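Local coordinates for proteasome activator protein PA26 (Trypanosoma brucei, PDB 1YAR), which probably docks as a ring of identical subunits on the 20S proteasome and opens its gate, stimulating peptide breakdown, at residues 22-25 against 26-29; 95-98 against 99-103; 215-218 against 219-223. All coordinates share one frame; numbering follows the deposited sequence. Where two conformers were deposited one is given.

Interaction 1: residues 22-25 against 26-29; sequences YTET and SSFA
Thr23 and Ser26 face each other across the first turn of helix 24-57, where polar bonds dominate. Ser26 OG lies beside its own backbone N (chi1 -39°), from where it reaches back to accept Thr23 N at 3.1 Å. The Thr23 hydroxyl works in the forward direction, as OG1 accepts Thr25 N at 3.1 Å in a weak, bent bond. The Thr23 carbonyl serves two amides, both weakly: Ser26 N lies 3.0 Å and Ser27 N 3.4 Å from Thr23 O.

Regular helical bonds follow at once. Phe28 N meets Glu24 O at 2.8 Å and almost straight, and Ala29 N binds Thr25 O at the same distance of 2.8 Å. Ser27 OG lies 2.9 Å from Glu24 O and is also hydrogen-bonded to the Tyr218 hydroxyl of helix 183-226.

Packing between side chains is confined mainly to Glu24 and Phe28. A bend at chi2 (-82°) turns the Glu24 carboxylate along the helix, so that OE2 comes to 3.4 Å from Phe28 CB, with the carboxylate and ring planes 40° apart. Glu24 OE2 is hydrogen-bonded to Tyr218 OH, while OE1 forms a salt bridge to Arg11 of a neighbouring subunit, whose guanidinium also makes a cation-pi contact with the Phe28 ring. Placed in the first turn, the carboxylate would probably also be favoured by the amino-terminal end of the helix.

Thr23 as N-cap and Ser26 three residues on thus make a capping box, which starts the long helix directly after the break that follows helix 11-21.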
loop_
_atom_site.group_PDB
_atom_site.type_symbol
_atom_site.label_atom_id
_atom_site.label_comp_id
_atom_site.label_asym_id
_atom_site.label_seq_id
_atom_site.Cartn_x
_atom_site.Cartn_y
_atom_site.Cartn_z
ATOM N N TYR O 22 71.057 48.545 -56.895
ATOM C CA TYR O 22 69.909 48.554 -57.800
ATOM C C TYR O 22 68.643 48.506 -56.966
ATOM O O TYR O 22 68.194 47.438 -56.562
ATOM C CB TYR O 22 70.005 47.359 -58.759
ATOM C CG TYR O 22 71.069 47.576 -59.815
ATOM C CD1 TYR O 22 72.409 47.225 -59.595
ATOM C CD2 TYR O 22 70.734 48.166 -61.025
ATOM C CE1 TYR O 22 73.378 47.462 -60.582
ATOM C CE2 TYR O 22 71.682 48.398 -61.997
ATOM C CZ TYR O 22 72.984 48.050 -61.775
ATOM O OH TYR O 22 73.869 48.310 -62.790
ATOM N N THR O 23 68.105 49.680 -56.662
ATOM C CA THR O 23 66.982 49.795 -55.744
ATOM C C THR O 23 65.707 50.104 -56.522
ATOM O O THR O 23 65.753 50.338 -57.739
ATOM C CB THR O 23 67.214 50.936 -54.705
ATOM O OG1 THR O 23 67.076 52.184 -55.370
ATOM C CG2 THR O 23 68.653 50.974 -54.157
ATOM N N GLU O 24 64.583 50.137 -55.812
ATOM C CA GLU O 24 63.302 50.516 -56.407
ATOM C C GLU O 24 63.387 51.886 -57.077
ATOM O O GLU O 24 62.716 52.136 -58.076
ATOM C CB GLU O 24 62.188 50.506 -55.367
ATOM C CG GLU O 24 60.777 50.386 -55.947
ATOM C CD GLU O 24 60.187 51.698 -56.449
ATOM O OE1 GLU O 24 60.268 52.740 -55.740
ATOM O OE2 GLU O 24 59.590 51.687 -57.557
ATOM N N THR O 25 64.211 52.774 -56.516
ATOM C CA THR O 25 64.392 54.103 -57.095
ATOM C C THR O 25 64.961 54.038 -58.499
ATOM O O THR O 25 64.528 54.790 -59.366
ATOM C CB THR O 25 65.268 55.000 -56.186
ATOM O OG1 THR O 25 64.577 55.205 -54.952
ATOM C CG2 THR O 25 65.357 56.416 -56.774
ATOM N N SER O 26 65.908 53.128 -58.710
ATOM C CA SER O 26 66.530 52.923 -60.018
ATOM C C SER O 26 65.517 52.485 -61.062
ATOM O O SER O 26 65.565 52.925 -62.210
ATOM C CB SER O 26 67.631 51.859 -59.962
ATOM O OG SER O 26 68.390 51.952 -58.773
ATOM N N SER O 27 64.611 51.593 -60.674
ATOM C CA SER O 27 63.614 51.128 -61.624
ATOM C C SER O 27 62.516 52.165 -61.804
ATOM O O SER O 27 62.109 52.442 -62.935
ATOM C CB SER O 27 63.067 49.760 -61.192
ATOM O OG SER O 27 62.721 49.773 -59.822
ATOM N N PHE O 28 62.050 52.773 -60.704
ATOM C CA PHE O 28 61.058 53.855 -60.795
ATOM C C PHE O 28 61.540 55.004 -61.680
ATOM O O PHE O 28 60.777 55.542 -62.472
ATOM C CB PHE O 28 60.652 54.394 -59.411
ATOM C CG PHE O 28 59.580 55.451 -59.459
ATOM C CD1 PHE O 28 58.333 55.183 -60.033
ATOM C CD2 PHE O 28 59.806 56.719 -58.918
ATOM C CE1 PHE O 28 57.327 56.154 -60.100
ATOM C CE2 PHE O 28 58.804 57.710 -58.958
ATOM C CZ PHE O 28 57.551 57.426 -59.552
ATOM N N ALA O 29 62.812 55.365 -61.553
ATOM C CA ALA O 29 63.377 56.423 -62.393
ATOM C C ALA O 29 63.248 56.105 -63.895
ATOM O O ALA O 29 63.032 57.009 -64.711
ATOM C CB ALA O 29 64.838 56.671 -62.017
#

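Interaction 2: residues 95-98 against 99-103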
loop_
_atom_site.group_PDB
_atom_site.type_symbol
_atom_site.label_atom_id
_atom_site.label_comp_id
_atom_site.label_asym_id
_atom_site.label_seq_id
_atom_site.Cartn_x
_atom_site.Cartn_y
_atom_site.Cartn_z
ATOM N N ARG O 95 65.003 44.922 -64.922
ATOM C CA ARG O 95 65.226 43.496 -64.863
ATOM C C ARG O 95 66.069 43.169 -63.641
ATOM O O ARG O 95 65.708 42.301 -62.846
ATOM C CB ARG O 95 65.935 43.064 -66.148
ATOM C CG ARG O 95 65.820 41.618 -66.512
ATOM C CD ARG O 95 65.695 41.406 -68.030
ATOM N NE ARG O 95 66.477 40.265 -68.500
ATOM C CZ ARG O 95 66.103 38.994 -68.389
ATOM N NH1 ARG O 95 64.942 38.685 -67.827
ATOM N NH2 ARG O 95 66.887 38.030 -68.852
ATOM N N THR O 96 67.182 43.893 -63.493
ATOM C CA THR O 96 68.142 43.679 -62.408
ATOM C C THR O 96 67.486 43.888 -61.048
ATOM O O THR O 96 67.654 43.075 -60.162
ATOM C CB THR O 96 69.350 44.631 -62.573
ATOM O OG1 THR O 96 70.076 44.239 -63.733
ATOM C CG2 THR O 96 70.369 44.434 -61.425
ATOM N N VAL O 97 66.743 44.980 -60.905
ATOM C CA VAL O 97 66.070 45.317 -59.637
ATOM C C VAL O 97 65.162 44.162 -59.194
ATOM O O VAL O 97 65.151 43.747 -58.013
ATOM C CB VAL O 97 65.261 46.613 -59.780
ATOM C CG1 VAL O 97 64.301 46.815 -58.600
ATOM C CG2 VAL O 97 66.196 47.827 -59.940
ATOM N N ILE O 98 64.414 43.622 -60.150
ATOM C CA ILE O 98 63.582 42.439 -59.852
ATOM C C ILE O 98 64.400 41.158 -59.609
ATOM O O ILE O 98 64.246 40.499 -58.570
ATOM C CB ILE O 98 62.522 42.234 -60.960
ATOM C CG1 ILE O 98 61.679 43.506 -61.117
ATOM C CG2 ILE O 98 61.643 41.037 -60.616
ATOM C CD1 ILE O 98 60.864 43.548 -62.417
ATOM N N ALA O 99 65.270 40.806 -60.553
ATOM C CA ALA O 99 65.956 39.517 -60.510
ATOM C C ALA O 99 66.798 39.303 -59.255
ATOM O O ALA O 99 66.892 38.178 -58.749
ATOM C CB ALA O 99 66.801 39.294 -61.765
ATOM N N ILE O 100 67.398 40.371 -58.739
ATOM C CA ILE O 100 68.201 40.253 -57.519
ATOM C C ILE O 100 67.347 40.235 -56.243
ATOM O O ILE O 100 67.898 40.199 -55.136
ATOM C CB ILE O 100 69.315 41.378 -57.443
ATOM C CG1 ILE O 100 68.676 42.760 -57.250
ATOM C CG2 ILE O 100 70.169 41.346 -58.699
ATOM C CD1 ILE O 100 69.705 43.948 -57.202
ATOM N N ARG O 101 66.019 40.297 -56.383
ATOM C CA ARG O 101 65.119 40.118 -55.226
ATOM C C ARG O 101 64.186 38.903 -55.341
ATOM O O ARG O 101 63.251 38.742 -54.551
ATOM C CB ARG O 101 64.314 41.388 -54.968
ATOM C CG ARG O 101 65.169 42.578 -54.570
ATOM C CD ARG O 101 64.423 43.903 -54.551
ATOM N NE ARG O 101 65.257 44.967 -53.972
ATOM C CZ ARG O 101 66.193 45.661 -54.619
ATOM N NH1 ARG O 101 66.450 45.440 -55.912
ATOM N NH2 ARG O 101 66.883 46.596 -53.958
ATOM N N ILE O 102 64.437 38.039 -56.316
ATOM C CA ILE O 102 63.711 36.761 -56.374
ATOM C C ILE O 102 64.184 35.984 -55.163
ATOM O O ILE O 102 65.384 35.828 -54.987
ATOM C CB ILE O 102 63.999 36.015 -57.695
ATOM C CG1 ILE O 102 63.359 36.768 -58.867
ATOM C CG2 ILE O 102 63.471 34.555 -57.627
ATOM C CD1 ILE O 102 63.895 36.321 -60.245
ATOM N N PRO O 103 63.262 35.556 -54.292
ATOM C CA PRO O 103 63.661 34.989 -52.997
ATOM C C PRO O 103 64.044 33.523 -53.050
ATOM O O PRO O 103 63.975 32.896 -54.123
ATOM C CB PRO O 103 62.405 35.180 -52.133
ATOM C CG PRO O 103 61.251 35.082 -53.119
ATOM C CD PRO O 103 61.795 35.659 -54.431
#
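Arg101 and Val97 lie alongside each other and point the same way. The Arg101 chain, extended from CG to NE, runs past the Val97 carbonyl and brings NH1 back to Val97 O at 3.0 Å. This bond uses a lone pair in the carbonyl plane, and the oxygen sits at the guanidinium edge, only 5° out of its plane. Val97 CG1 touches the same nitrogen, 3.7 Å from Arg101 NH1. Two further backbone carbonyls fix the rotation of the guanidinium, Tyr22 O at NH1 and Arg19 O at NH2.

The backbone accounts for this bond. Helix 71-99 ends here in a type I turn from Ala99 to Ile102. Ile100 N still binds Thr96 O at 3.1 Å, but Arg101 N turns to Ile98 O at 2.8 Å, coming from well above the carbonyl plane. The Arg101 side chain therefore supplies Val97 O with the partner that its main-chain N gives up. The loop that opens here joins helices 71-99 and 111-130, the place of the activation loop in PA28-type activators.

Thr96 and Ile100 meet at an angle, with their CG2 methyls 4.1 Å apart. Ile100 CG1 is held between its own N and carbonyl carbon (chi1 68°), which sets it tightly at 3.1 Å from Thr96 O.

Interaction 3: residues 215-218 against 219-223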
loop_
_atom_site.group_PDB
_atom_site.type_symbol
_atom_site.label_atom_id
_atom_site.label_comp_id
_atom_site.label_asym_id
_atom_site.label_seq_id
_atom_site.Cartn_x
_atom_site.Cartn_y
_atom_site.Cartn_z
ATOM N N ILE O 215 54.815 50.368 -68.117
ATOM C CA ILE O 215 54.596 51.426 -67.103
ATOM C C ILE O 215 53.456 51.011 -66.187
ATOM O O ILE O 215 53.599 51.011 -64.961
ATOM C CB ILE O 215 54.277 52.768 -67.771
ATOM C CG1 ILE O 215 55.497 53.264 -68.562
ATOM C CG2 ILE O 215 53.823 53.824 -66.709
ATOM C CD1 ILE O 215 55.121 54.256 -69.655
ATOM N N ASN O 216 52.324 50.635 -66.794
ATOM C CA ASN O 216 51.164 50.193 -66.019
ATOM C C ASN O 216 51.483 48.999 -65.134
ATOM O O ASN O 216 51.157 49.010 -63.948
ATOM C CB ASN O 216 49.955 49.921 -66.930
ATOM C CG ASN O 216 48.712 49.478 -66.159
ATOM O OD1 ASN O 216 48.131 50.257 -65.394
ATOM N ND2 ASN O 216 48.264 48.238 -66.410
ATOM N N ALA O 217 52.113 47.974 -65.704
ATOM C CA ALA O 217 52.405 46.748 -64.962
ATOM C C ALA O 217 53.363 47.016 -63.793
ATOM O O ALA O 217 53.206 46.451 -62.718
ATOM C CB ALA O 217 53.000 45.726 -65.875
ATOM N N TYR O 218 54.370 47.860 -64.017
ATOM C CA TYR O 218 55.328 48.140 -62.941
ATOM C C TYR O 218 54.637 48.876 -61.801
ATOM O O TYR O 218 54.783 48.513 -60.632
ATOM C CB TYR O 218 56.527 48.960 -63.455
ATOM C CG TYR O 218 57.522 49.277 -62.359
ATOM C CD1 TYR O 218 58.583 48.409 -62.082
ATOM C CD2 TYR O 218 57.365 50.417 -61.561
ATOM C CE1 TYR O 218 59.492 48.686 -61.048
ATOM C CE2 TYR O 218 58.258 50.697 -60.521
ATOM C CZ TYR O 218 59.320 49.844 -60.290
ATOM O OH TYR O 218 60.219 50.104 -59.273
ATOM N N LEU O 219 53.892 49.919 -62.138
ATOM C CA LEU O 219 53.320 50.803 -61.122
ATOM C C LEU O 219 52.213 50.109 -60.334
ATOM O O LEU O 219 52.008 50.406 -59.160
ATOM C CB LEU O 219 52.827 52.113 -61.751
ATOM C CG LEU O 219 53.931 53.016 -62.335
ATOM C CD1 LEU O 219 53.310 54.134 -63.121
ATOM C CD2 LEU O 219 54.824 53.592 -61.245
ATOM N N LEU O 220 51.520 49.155 -60.961
ATOM C CA LEU O 220 50.528 48.378 -60.211
ATOM C C LEU O 220 51.133 47.307 -59.320
ATOM O O LEU O 220 50.510 46.916 -58.324
ATOM C CB LEU O 220 49.516 47.715 -61.150
ATOM C CG LEU O 220 48.607 48.670 -61.929
ATOM C CD1 LEU O 220 47.815 47.846 -62.915
ATOM C CD2 LEU O 220 47.685 49.514 -61.015
ATOM N N ASN O 221 52.315 46.810 -59.683
ATOM C CA ASN O 221 52.887 45.631 -59.022
ATOM C C ASN O 221 54.155 45.857 -58.192
ATOM O O ASN O 221 54.681 44.904 -57.607
ATOM C CB ASN O 221 53.176 44.541 -60.061
ATOM C CG ASN O 221 51.908 43.999 -60.682
ATOM O OD1 ASN O 221 51.114 43.305 -60.006
ATOM N ND2 ASN O 221 51.683 44.321 -61.950
ATOM N N TRP O 222 54.654 47.089 -58.156
ATOM C CA TRP O 222 56.008 47.328 -57.633
ATOM C C TRP O 222 56.228 46.834 -56.205
ATOM O O TRP O 222 57.321 46.390 -55.890
ATOM C CB TRP O 222 56.428 48.804 -57.776
ATOM C CG TRP O 222 55.744 49.725 -56.837
ATOM C CD1 TRP O 222 54.577 50.393 -57.046
ATOM C CD2 TRP O 222 56.191 50.097 -55.532
ATOM N NE1 TRP O 222 54.260 51.151 -55.942
ATOM C CE2 TRP O 222 55.240 50.994 -55.001
ATOM C CE3 TRP O 222 57.306 49.765 -54.752
ATOM C CZ2 TRP O 222 55.364 51.555 -53.723
ATOM C CZ3 TRP O 222 57.432 50.327 -53.494
ATOM C CH2 TRP O 222 56.467 51.213 -52.995
ATOM N N LYS O 223 55.209 46.896 -55.345
ATOM C CA LYS O 223 55.423 46.475 -53.936
ATOM C C LYS O 223 55.847 45.018 -53.826
ATOM O O LYS O 223 56.807 44.717 -53.112
ATOM C CB LYS O 223 54.229 46.778 -53.024
ATOM C CG LYS O 223 54.062 48.256 -52.729
ATOM C CD LYS O 223 52.782 48.562 -51.957
ATOM C CE LYS O 223 52.754 50.073 -51.650
ATOM N NZ LYS O 223 51.353 50.645 -51.578
#
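Two first torsions set Tyr218 against Trp222: the Tyr218 ring stands opposite its own backbone N (chi1 179°), whereas Trp222 CG is wedged between N and the carbonyl carbon (chi1 73°). As a result it is the Trp222 methylene, not the indole, that covers the phenol. Trp222 CB lies over one face of the Tyr218 ring in a CH-pi contact, 4.1 Å from the ring centroid and 24° off its normal, displaced toward CE2. The indole swings away to a cation-pi contact with Arg11 of a neighbouring subunit, and Tyr218 OH is hydrogen-bonded to Glu24 OE2 and Ser27 OG of helix 24-57.

Asn221 folds back along the helix. Its ND2 donates to Ala217 O at 2.7 Å, in the carbonyl plane and on a lone pair, with the oxygen tilted slightly from the amide plane. The same oxygen takes a weak bond from Asn221 N at 3.2 Å, while that N also reaches Tyr218 O at 3.1 Å, from high above the carbonyl plane. The side chain thus reinforces a turn whose backbone bonding is divided between two acceptors.

Ile215 and Leu219 run side by side, with Ile215 CG2 and Leu219 CD1 3.6 Å apart. Leu220 crosses Asn216 obliquely, and its CD1 sits 3.5 Å from both OD1 and ND2 of Asn216. That amide bonds to two residues of the neighbouring subunit, Arg19 through OD1 and the Ile102 carbonyl through ND2, and Asn221 OD1 accepts from the His105 amide there.

Each buried asparagine is therefore fixed in rotation: Asn216 has separate partners at its two ends, and Asn221 spans its own helix and the loop of the next subunit, a chemistry that joins local helix bonding to ring assembly.

In the fold
Interaction 1 lies at the surface, whereas interactions 2 and 3 are mostly buried. Each holds a different long helix: the start of 24-57, the end of 71-99 and the last turns of 183-226. Hydroxyls cap the helix in interaction 1, whereas in interaction 2 a guanidinium binds a carbonyl at the helix end, and interaction 3 combines asparagine amides with aromatic and aliphatic packing. Interaction 1 stands between the others, touching 95-103 through Tyr22 and Arg101 and 215-223 through Glu24, Ser27 and Tyr218; interactions 2 and 3 do not touch within the chain. They meet instead between subunits, where 99-103 of one copy packs on the 215-223 region of the next.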